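Siderophore biosynthesis lipase/esterase, putative (Aspergillus fumigatus, PDB 6GUP) hydrolyses the ester bonds of the fungal siderophore fusarinine C, but not those of its triacetylated form, and works as a homodimeric alpha/beta-hydrolase in iron acquisition. Local coordinates at residues A[90-101]-A[152-160]; A[129-137]-A[263-274]. All coordinates share one frame; numbering follows the deposited sequence.

Interaction 1 of 2, residues A[90-101]-A[152-160]; sequences TNEIAQCLKYIK and VERMPLDGA
M155 lies against L97, K98 and K101 on one side of helix 86-108, where the loop leading into strand 159-163 of the alpha/beta-hydrolase sheet runs across the helix. The contact is almost wholly apolar. M155 CG stands between the backbone N and the carbonyl carbon (chi1 69°), which lifts the thioether toward the helix, and a final bend at chi3 lays the methyl over the backbone: CE sits 3.6 Å from K98 CA and equally near the L97 carbonyl oxygen. SD passes 3.9 Å from L97 CB. From the next turn the bent chain of K101 comes to meet the end of M155, its methylene CD 3.7 Å from CE. At the small side chain of A94 the loop approaches the helix closely: A94 CB lies 4.0 Å from R154 CA and also touches R154 CG, while the CA atoms of A94 and R154 are 5.1 Å apart. N91 and V152 make a looser contact at the outer end, N91 ND2 lying 4.0 Å from V152 CG1, where V152 is exposed and poorly ordered.

The polar groups look to other partners. T90 OG1 bonds back to the L86 carbonyl within the helix. Beyond its packing on A94, R154 bonds through NH1 to R135 O and through NH2 to P136 O, just past helix 125-134; its guanidinium also makes a cation-pi contact with the Y132 ring, and its backbone N bonds to N137 OD1.

Deeper in, two leucines complete the apolar packing. Both rest on Y132 of helix 125-134, and their branches cross at about a right angle, L97 CD1 touching L157 CD2 at 3.5 Å.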
loop_
_atom_site.group_PDB
_atom_site.type_symbol
_atom_site.label_atom_id
_atom_site.label_comp_id
_atom_site.label_asym_id
_atom_site.label_seq_id
_atom_site.Cartn_x
_atom_site.Cartn_y
_atom_site.Cartn_z
ATOM N N THR A 90 4.362 -0.608 -14.935
ATOM C CA THR A 90 3.798 -0.228 -16.219
ATOM C C THR A 90 2.549 -1.044 -16.603
ATOM O O THR A 90 1.573 -0.478 -17.105
ATOM C CB THR A 90 4.898 -0.322 -17.301
ATOM O OG1 THR A 90 5.813 0.767 -17.130
ATOM C CG2 THR A 90 4.333 -0.256 -18.665
ATOM N N ASN A 91 2.586 -2.356 -16.370
ATOM C CA ASN A 91 1.432 -3.229 -16.646
ATOM C C ASN A 91 0.222 -2.865 -15.789
ATOM O O ASN A 91 -0.911 -2.869 -16.273
ATOM C CB ASN A 91 1.780 -4.705 -16.397
ATOM C CG ASN A 91 2.815 -5.245 -17.369
ATOM O OD1 ASN A 91 3.731 -5.964 -16.969
ATOM N ND2 ASN A 91 2.669 -4.917 -18.649
ATOM N N GLU A 92 0.475 -2.563 -14.520
ATOM C CA GLU A 92 -0.582 -2.219 -13.567
ATOM C C GLU A 92 -1.163 -0.826 -13.814
ATOM O O GLU A 92 -2.360 -0.617 -13.622
ATOM C CB GLU A 92 -0.066 -2.363 -12.135
ATOM C CG GLU A 92 0.179 -3.823 -11.767
ATOM C CD GLU A 92 1.021 -4.024 -10.523
ATOM O OE1 GLU A 92 1.480 -3.035 -9.912
ATOM O OE2 GLU A 92 1.227 -5.198 -10.151
ATOM N N ILE A 93 -0.321 0.116 -14.242
ATOM C CA ILE A 93 -0.793 1.429 -14.704
ATOM C C ILE A 93 -1.727 1.249 -15.905
ATOM O O ILE A 93 -2.810 1.834 -15.943
ATOM C CB ILE A 93 0.383 2.380 -15.050
ATOM C CG1 ILE A 93 1.089 2.823 -13.762
ATOM C CG2 ILE A 93 -0.106 3.611 -15.812
ATOM C CD1 ILE A 93 2.468 3.415 -13.970
ATOM N N ALA A 94 -1.306 0.429 -16.867
ATOM C CA ALA A 94 -2.119 0.120 -18.051
ATOM C C ALA A 94 -3.472 -0.500 -17.688
ATOM O O ALA A 94 -4.495 -0.158 -18.290
ATOM C CB ALA A 94 -1.355 -0.800 -18.994
ATOM N N GLN A 95 -3.468 -1.406 -16.708
ATOM C CA GLN A 95 -4.708 -1.989 -16.171
ATOM C C GLN A 95 -5.597 -0.941 -15.499
ATOM O O GLN A 95 -6.816 -0.960 -15.673
ATOM C CB GLN A 95 -4.403 -3.122 -15.183
ATOM C CG GLN A 95 -3.979 -4.418 -15.853
ATOM C CD GLN A 95 -3.573 -5.491 -14.858
ATOM O OE1 GLN A 95 -2.756 -5.254 -13.966
ATOM N NE2 GLN A 95 -4.137 -6.684 -15.010
ATOM N N CYS A 96 -4.980 -0.037 -14.737
ATOM C CA CYS A 96 -5.706 1.060 -14.087
ATOM C C CYS A 96 -6.310 2.031 -15.102
ATOM O O CYS A 96 -7.447 2.477 -14.933
ATOM C CB CYS A 96 -4.792 1.823 -13.126
ATOM S SG CYS A 96 -5.675 2.974 -12.050
ATOM N N LEU A 97 -5.547 2.355 -16.146
ATOM C CA LEU A 97 -6.029 3.216 -17.231
ATOM C C LEU A 97 -7.203 2.598 -17.986
ATOM O O LEU A 97 -8.157 3.304 -18.323
ATOM C CB LEU A 97 -4.904 3.536 -18.218
ATOM C CG LEU A 97 -3.765 4.421 -17.708
ATOM C CD1 LEU A 97 -2.636 4.450 -18.721
ATOM C CD2 LEU A 97 -4.251 5.827 -17.432
ATOM N N LYS A 98 -7.127 1.295 -18.255
ATOM C CA LYS A 98 -8.238 0.565 -18.877
ATOM C C LYS A 98 -9.501 0.661 -18.031
ATOM O O LYS A 98 -10.585 0.914 -18.561
ATOM C CB LYS A 98 -7.893 -0.912 -19.101
ATOM C CG LYS A 98 -9.026 -1.691 -19.761
ATOM C CD LYS A 98 -8.754 -3.178 -19.863
ATOM C CE LYS A 98 -9.931 -3.867 -20.537
ATOM N NZ LYS A 98 -9.628 -5.271 -20.923
ATOM N N TYR A 99 -9.352 0.441 -16.726
ATOM C CA TYR A 99 -10.475 0.528 -15.795
ATOM C C TYR A 99 -11.097 1.926 -15.775
ATOM O O TYR A 99 -12.318 2.062 -15.872
ATOM C CB TYR A 99 -10.051 0.136 -14.375
ATOM C CG TYR A 99 -11.133 0.417 -13.361
ATOM C CD1 TYR A 99 -12.200 -0.464 -13.193
ATOM C CD2 TYR A 99 -11.118 1.588 -12.601
ATOM C CE1 TYR A 99 -13.210 -0.200 -12.279
ATOM C CE2 TYR A 99 -12.123 1.863 -11.689
ATOM C CZ TYR A 99 -13.167 0.966 -11.529
ATOM O OH TYR A 99 -14.165 1.231 -10.624
ATOM N N ILE A 100 -10.254 2.949 -15.631
ATOM C CA ILE A 100 -10.705 4.349 -15.603
ATOM C C ILE A 100 -11.460 4.711 -16.882
ATOM O O ILE A 100 -12.481 5.399 -16.829
ATOM C CB ILE A 100 -9.525 5.334 -15.382
ATOM C CG1 ILE A 100 -9.010 5.221 -13.942
ATOM C CG2 ILE A 100 -9.945 6.781 -15.653
ATOM C CD1 ILE A 100 -7.673 5.890 -13.697
ATOM N N LYS A 101 -10.950 4.240 -18.018
ATOM C CA LYS A 101 -11.555 4.514 -19.321
ATOM C C LYS A 101 -12.950 3.900 -19.454
ATOM O O LYS A 101 -13.872 4.572 -19.924
ATOM C CB LYS A 101 -10.640 4.024 -20.446
ATOM C CG LYS A 101 -10.997 4.548 -21.832
ATOM C CD LYS A 101 -9.747 4.784 -22.673
ATOM C CE LYS A 101 -9.972 4.564 -24.159
ATOM N NZ LYS A 101 -8.679 4.587 -24.903
ATOM N N VAL A 152 -2.251 -7.586 -22.314
ATOM C CA VAL A 152 -2.016 -6.421 -21.461
ATOM C C VAL A 152 -1.329 -5.330 -22.290
ATOM O O VAL A 152 -0.202 -4.912 -22.008
ATOM C CB VAL A 152 -1.196 -6.793 -20.197
ATOM C CG1 VAL A 152 -1.203 -5.653 -19.181
ATOM C CG2 VAL A 152 -1.753 -8.058 -19.552
ATOM N N GLU A 153 -2.028 -4.894 -23.336
ATOM C CA GLU A 153 -1.559 -3.795 -24.181
ATOM C C GLU A 153 -1.761 -2.473 -23.456
ATOM O O GLU A 153 -2.809 -2.240 -22.850
ATOM C CB GLU A 153 -2.280 -3.757 -25.540
ATOM C CG GLU A 153 -1.381 -4.046 -26.734
ATOM C CD GLU A 153 -1.988 -3.585 -28.046
ATOM O OE1 GLU A 153 -3.135 -3.979 -28.345
ATOM O OE2 GLU A 153 -1.315 -2.830 -28.779
ATOM N N ARG A 154 -0.752 -1.613 -23.536
ATOM C CA ARG A 154 -0.808 -0.294 -22.926
ATOM C C ARG A 154 -1.527 0.637 -23.873
ATOM O O ARG A 154 -1.216 0.670 -25.067
ATOM C CB ARG A 154 0.594 0.238 -22.673
ATOM C CG ARG A 154 1.447 -0.717 -21.874
ATOM C CD ARG A 154 2.607 -0.008 -21.229
ATOM N NE ARG A 154 3.563 0.543 -22.186
ATOM C CZ ARG A 154 4.545 -0.142 -22.774
ATOM N NH1 ARG A 154 5.352 0.481 -23.625
ATOM N NH2 ARG A 154 4.735 -1.442 -22.534
ATOM N N MET A 155 -2.484 1.391 -23.345
ATOM C CA MET A 155 -3.216 2.355 -24.153
ATOM C C MET A 155 -2.388 3.627 -24.347
ATOM O O MET A 155 -1.554 3.954 -23.497
ATOM C CB MET A 155 -4.574 2.687 -23.532
ATOM C CG MET A 155 -4.544 3.477 -22.226
ATOM S SD MET A 155 -6.186 4.077 -21.808
ATOM C CE MET A 155 -7.050 2.520 -21.630
ATOM N N PRO A 156 -2.617 4.352 -25.459
ATOM C CA PRO A 156 -1.934 5.633 -25.628
ATOM C C PRO A 156 -2.528 6.711 -24.723
ATOM O O PRO A 156 -3.729 6.691 -24.439
ATOM C CB PRO A 156 -2.165 5.971 -27.112
ATOM C CG PRO A 156 -2.719 4.730 -27.732
ATOM C CD PRO A 156 -3.455 4.045 -26.629
ATOM N N LEU A 157 -1.679 7.634 -24.280
ATOM C CA LEU A 157 -2.078 8.719 -23.389
ATOM C C LEU A 157 -2.323 9.995 -24.189
ATOM O O LEU A 157 -1.646 10.247 -25.190
ATOM C CB LEU A 157 -0.985 8.971 -22.347
ATOM C CG LEU A 157 -0.467 7.754 -21.575
ATOM C CD1 LEU A 157 0.716 8.154 -20.710
ATOM C CD2 LEU A 157 -1.561 7.130 -20.724
ATOM N N ASP A 158 -3.291 10.791 -23.741
ATOM C CA ASP A 158 -3.543 12.120 -24.313
ATOM C C ASP A 158 -2.580 13.169 -23.750
ATOM O O ASP A 158 -2.461 14.262 -24.303
ATOM C CB ASP A 158 -4.988 12.551 -24.063
ATOM C CG ASP A 158 -5.990 11.618 -24.712
ATOM O OD1 ASP A 158 -6.158 11.687 -25.946
ATOM O OD2 ASP A 158 -6.604 10.812 -23.984
ATOM N N GLY A 159 -1.911 12.841 -22.645
ATOM C CA GLY A 159 -0.902 13.712 -22.055
ATOM C C GLY A 159 -0.009 12.974 -21.077
ATOM O O GLY A 159 -0.357 11.889 -20.600
ATOM N N ALA A 160 1.148 13.564 -20.787
ATOM C CA ALA A 160 2.085 13.010 -19.814
ATOM C C ALA A 160 2.835 14.130 -19.097
ATOM O O ALA A 160 3.370 15.031 -19.740
ATOM C CB ALA A 160 3.062 12.067 -20.498
#

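Interaction 2 of 2, residues A[129-137]-A[263-274]; sequences VLHYLSRPN and KTFGMIREQGLL
The C-terminal end of helix 125-134 meets the short, weakly bonded helix 268-271 and its flanks, the CA atoms of S134 and M267 coming within 4.8 Å. In this alpha/beta-hydrolase fold, helix 125-134 follows strand 117-122 and a probable nucleophile elbow; the other segment leads into strand 278-283.

L130 and L133 form the apolar side. L130 CG is anti to the backbone N (chi1 -178°), and its two methyls divide the work: CD2 lies over one face of the F265 ring in a CH-pi contact, 3.9 Å from the centroid, while CD1 meets I268 CD1. The F265 ring also stacks with W302. L133 sets CB against I268 CG1, and its CD2 rests against the L273 carbonyl, 3.2 Å from L273 O, with L274 CB to one side at 3.8 Å. L273 CD1 rests near the Y132 carbonyl oxygen.

Polar groups gather where the helix ends. The S134 hydroxyl turns back to the L130 carbonyl oxygen (OG to O 2.7 Å); L130 O accepts from both S134 OG and S134 N, which reach it from opposite faces of its plane. Q271, bent at chi2, lays its amide beside the carbonyls of S134 and R135; NE2 gives S134 O a weak bond of 3.3 Å, bent to 126° at the hydrogen. One water bridges the backbones, donating to L133 O and to I268 O and accepting from L273 N, with its oxygen 2.7 Å from I268 O.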
loop_
_atom_site.group_PDB
_atom_site.type_symbol
_atom_site.label_atom_id
_atom_site.label_comp_id
_atom_site.label_asym_id
_atom_site.label_seq_id
_atom_site.Cartn_x
_atom_site.Cartn_y
_atom_site.Cartn_z
ATOM N N VAL A 129 6.296 6.816 -15.744
ATOM C CA VAL A 129 5.735 7.565 -16.876
ATOM C C VAL A 129 6.600 7.386 -18.128
ATOM O O VAL A 129 6.086 7.016 -19.185
ATOM C CB VAL A 129 5.565 9.073 -16.545
ATOM C CG1 VAL A 129 5.090 9.861 -17.763
ATOM C CG2 VAL A 129 4.584 9.259 -15.392
ATOM N N LEU A 130 7.902 7.642 -18.003
ATOM C CA LEU A 130 8.837 7.492 -19.129
ATOM C C LEU A 130 8.979 6.032 -19.577
ATOM O O LEU A 130 9.098 5.760 -20.771
ATOM C CB LEU A 130 10.216 8.079 -18.782
ATOM C CG LEU A 130 11.312 8.050 -19.859
ATOM C CD1 LEU A 130 10.840 8.636 -21.183
ATOM C CD2 LEU A 130 12.550 8.789 -19.374
ATOM N N HIS A 131 8.959 5.107 -18.617
ATOM C CA HIS A 131 9.019 3.667 -18.905
ATOM C C HIS A 131 7.754 3.191 -19.633
ATOM O O HIS A 131 7.839 2.395 -20.568
ATOM C CB HIS A 131 9.219 2.878 -17.606
ATOM C CG HIS A 131 9.707 1.477 -17.802
ATOM N ND1 HIS A 131 11.042 1.141 -17.731
ATOM C CD2 HIS A 131 9.039 0.321 -18.022
ATOM C CE1 HIS A 131 11.176 -0.161 -17.916
ATOM N NE2 HIS A 131 9.976 -0.682 -18.093
ATOM N N TYR A 132 6.593 3.691 -19.207
ATOM C CA TYR A 132 5.314 3.434 -19.891
ATOM C C TYR A 132 5.381 3.839 -21.369
ATOM O O TYR A 132 4.940 3.086 -22.242
ATOM C CB TYR A 132 4.168 4.186 -19.190
ATOM C CG TYR A 132 2.775 3.866 -19.694
ATOM C CD1 TYR A 132 2.256 4.495 -20.829
ATOM C CD2 TYR A 132 1.960 2.953 -19.021
ATOM C CE1 TYR A 132 0.980 4.209 -21.290
ATOM C CE2 TYR A 132 0.679 2.662 -19.474
ATOM C CZ TYR A 132 0.194 3.294 -20.606
ATOM O OH TYR A 132 -1.071 3.006 -21.066
ATOM N N LEU A 133 5.942 5.018 -21.632
ATOM C CA LEU A 133 5.997 5.585 -22.984
ATOM C C LEU A 133 7.117 5.034 -23.874
ATOM O O LEU A 133 6.942 4.959 -25.089
ATOM C CB LEU A 133 6.126 7.113 -22.912
ATOM C CG LEU A 133 4.949 7.869 -22.292
ATOM C CD1 LEU A 133 5.299 9.340 -22.116
ATOM C CD2 LEU A 133 3.693 7.704 -23.136
ATOM N N SER A 134 8.253 4.659 -23.282
ATOM C CA SER A 134 9.477 4.381 -24.048
ATOM C C SER A 134 9.723 2.909 -24.397
ATOM O O SER A 134 10.344 2.619 -25.422
ATOM C CB SER A 134 10.695 4.933 -23.301
ATOM O OG SER A 134 10.902 4.259 -22.071
ATOM N N ARG A 135 9.247 1.989 -23.560
ATOM C CA ARG A 135 9.560 0.565 -23.728
ATOM C C ARG A 135 8.662 -0.118 -24.767
ATOM O O ARG A 135 7.613 0.425 -25.122
ATOM C CB ARG A 135 9.464 -0.160 -22.381
ATOM C CG ARG A 135 10.346 0.410 -21.278
ATOM C CD ARG A 135 11.798 0.629 -21.685
ATOM N NE ARG A 135 12.401 -0.569 -22.279
ATOM C CZ ARG A 135 13.278 -1.391 -21.693
ATOM N NH1 ARG A 135 13.729 -2.443 -22.374
ATOM N NH2 ARG A 135 13.726 -1.188 -20.451
ATOM N N PRO A 136 9.073 -1.311 -25.260
ATOM C CA PRO A 136 8.258 -2.076 -26.215
ATOM C C PRO A 136 6.860 -2.418 -25.700
ATOM O O PRO A 136 6.677 -2.626 -24.497
ATOM C CB PRO A 136 9.069 -3.361 -26.417
ATOM C CG PRO A 136 10.469 -2.969 -26.136
ATOM C CD PRO A 136 10.382 -1.957 -25.037
ATOM N N ASN A 137 5.899 -2.489 -26.619
ATOM C CA ASN A 137 4.503 -2.781 -26.298
ATOM C C ASN A 137 4.053 -4.027 -27.075
ATOM O O ASN A 137 3.275 -3.926 -28.030
ATOM C CB ASN A 137 3.629 -1.559 -26.626
ATOM C CG ASN A 137 2.203 -1.685 -26.106
ATOM O OD1 ASN A 137 1.923 -2.443 -25.174
ATOM N ND2 ASN A 137 1.294 -0.928 -26.707
ATOM N N LYS A 263 17.403 6.179 -26.364
ATOM C CA LYS A 263 16.774 4.908 -25.981
ATOM C C LYS A 263 15.560 5.061 -25.061
ATOM O O LYS A 263 14.778 4.118 -24.932
ATOM C CB LYS A 263 17.794 3.981 -25.305
ATOM C CG LYS A 263 19.046 3.729 -26.129
ATOM C CD LYS A 263 19.667 2.371 -25.851
ATOM C CE LYS A 263 20.996 2.224 -26.575
ATOM N NZ LYS A 263 21.337 0.801 -26.845
ATOM N N THR A 264 15.410 6.222 -24.419
ATOM C CA THR A 264 14.313 6.471 -23.477
ATOM C C THR A 264 13.396 7.594 -23.974
ATOM O O THR A 264 12.313 7.316 -24.493
ATOM C CB THR A 264 14.856 6.777 -22.066
ATOM O OG1 THR A 264 15.746 7.898 -22.121
ATOM C CG2 THR A 264 15.605 5.567 -21.517
ATOM N N PHE A 265 13.831 8.848 -23.841
ATOM C CA PHE A 265 13.054 9.995 -24.340
ATOM C C PHE A 265 12.839 9.912 -25.854
ATOM O O PHE A 265 11.749 10.214 -26.345
ATOM C CB PHE A 265 13.740 11.322 -24.001
ATOM C CG PHE A 265 13.665 11.697 -22.550
ATOM C CD1 PHE A 265 12.567 12.390 -22.050
ATOM C CD2 PHE A 265 14.701 11.373 -21.680
ATOM C CE1 PHE A 265 12.499 12.744 -20.711
ATOM C CE2 PHE A 265 14.639 11.723 -20.339
ATOM C CZ PHE A 265 13.536 12.410 -19.853
ATOM N N GLY A 266 13.880 9.497 -26.575
ATOM C CA GLY A 266 13.815 9.309 -28.025
ATOM C C GLY A 266 12.868 8.225 -28.512
ATOM O O GLY A 266 12.396 8.286 -29.648
ATOM N N MET A 267 12.589 7.232 -27.666
ATOM C CA MET A 267 11.620 6.176 -27.993
ATOM C C MET A 267 10.151 6.549 -27.737
ATOM O O MET A 267 9.264 5.758 -28.064
ATOM C CB MET A 267 11.970 4.879 -27.246
ATOM C CG MET A 267 13.271 4.227 -27.694
ATOM S SD MET A 267 13.325 3.759 -29.440
ATOM C CE MET A 267 12.016 2.540 -29.526
ATOM N N ILE A 268 9.881 7.734 -27.184
ATOM C CA ILE A 268 8.497 8.185 -26.960
ATOM C C ILE A 268 7.743 8.303 -28.293
ATOM O O ILE A 268 6.602 7.848 -28.403
ATOM C CB ILE A 268 8.428 9.519 -26.169
ATOM C CG1 ILE A 268 8.939 9.312 -24.735
ATOM C CG2 ILE A 268 6.997 10.057 -26.119
ATOM C CD1 ILE A 268 9.223 10.590 -23.975
ATOM N N ARG A 269 8.383 8.903 -29.295
ATOM C CA ARG A 269 7.799 9.007 -30.640
ATOM C C ARG A 269 7.565 7.641 -31.298
ATOM O O ARG A 269 6.552 7.445 -31.972
ATOM C CB ARG A 269 8.684 9.862 -31.556
ATOM C CG ARG A 269 8.037 10.203 -32.897
ATOM C CD ARG A 269 8.958 10.994 -33.812
ATOM N NE ARG A 269 10.197 10.278 -34.123
ATOM C CZ ARG A 269 11.145 10.714 -34.955
ATOM N NH1 ARG A 269 11.018 11.876 -35.599
ATOM N NH2 ARG A 269 12.234 9.974 -35.152
ATOM N N GLU A 270 8.497 6.711 -31.098
ATOM C CA GLU A 270 8.485 5.425 -31.808
ATOM C C GLU A 270 7.400 4.461 -31.315
ATOM O O GLU A 270 6.778 3.775 -32.128
ATOM C CB GLU A 270 9.858 4.739 -31.728
ATOM C CG GLU A 270 11.045 5.582 -32.193
ATOM C CD GLU A 270 10.882 6.149 -33.594
ATOM O OE1 GLU A 270 10.387 5.424 -34.483
ATOM O OE2 GLU A 270 11.258 7.322 -33.807
ATOM N N GLN A 271 7.173 4.408 -30.001
ATOM C CA GLN A 271 6.192 3.474 -29.421
ATOM C C GLN A 271 4.734 3.895 -29.651
ATOM O O GLN A 271 3.837 3.049 -29.615
ATOM C CB GLN A 271 6.438 3.274 -27.920
ATOM C CG GLN A 271 7.821 2.744 -27.545
ATOM C CD GLN A 271 8.142 1.370 -28.114
ATOM O OE1 GLN A 271 7.253 0.607 -28.494
ATOM N NE2 GLN A 271 9.430 1.045 -28.161
ATOM N N GLY A 272 4.497 5.188 -29.872
ATOM C CA GLY A 272 3.165 5.697 -30.213
ATOM C C GLY A 272 2.154 5.696 -29.077
ATOM O O GLY A 272 0.955 5.543 -29.321
ATOM N N LEU A 273 2.630 5.877 -27.844
ATOM C CA LEU A 273 1.767 5.873 -26.656
ATOM C C LEU A 273 1.574 7.261 -26.031
ATOM O O LEU A 273 1.043 7.369 -24.922
ATOM C CB LEU A 273 2.309 4.884 -25.616
ATOM C CG LEU A 273 2.342 3.414 -26.046
ATOM C CD1 LEU A 273 3.075 2.588 -25.003
ATOM C CD2 LEU A 273 0.943 2.859 -26.269
ATOM N N LEU A 274 1.981 8.316 -26.740
ATOM C CA LEU A 274 1.698 9.690 -26.329
ATOM C C LEU A 274 1.175 10.491 -27.519
ATOM O O LEU A 274 1.960 11.031 -28.303
ATOM C CB LEU A 274 2.952 10.352 -25.735
ATOM C CG LEU A 274 2.847 11.809 -25.260
ATOM C CD1 LEU A 274 1.699 12.008 -24.280
ATOM C CD2 LEU A 274 4.160 12.257 -24.632
HETATM O O HOH W 1 5.208 6.519 -26.555
#

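The two contacts adjoin, their centres about 13 Å apart, and their segments alternate along the chain: 90-101, 129-137, 152-160, 263-274. Helix 125-134, which follows the probable nucleophilic serine, has helix 86-108 and the 152-160 loop on one side and 263-274 on another. Its Y132 hydroxyl bonds to the M155 carbonyl oxygen of interaction 1. The second segments of the two contacts are themselves joined by a backbone hydrogen bond, L157 N to L273 O, just before the chain enters the neighbouring parallel strands 159-163 and 278-283. Both contacts thus lie beside the central sheet of the hydrolase fold.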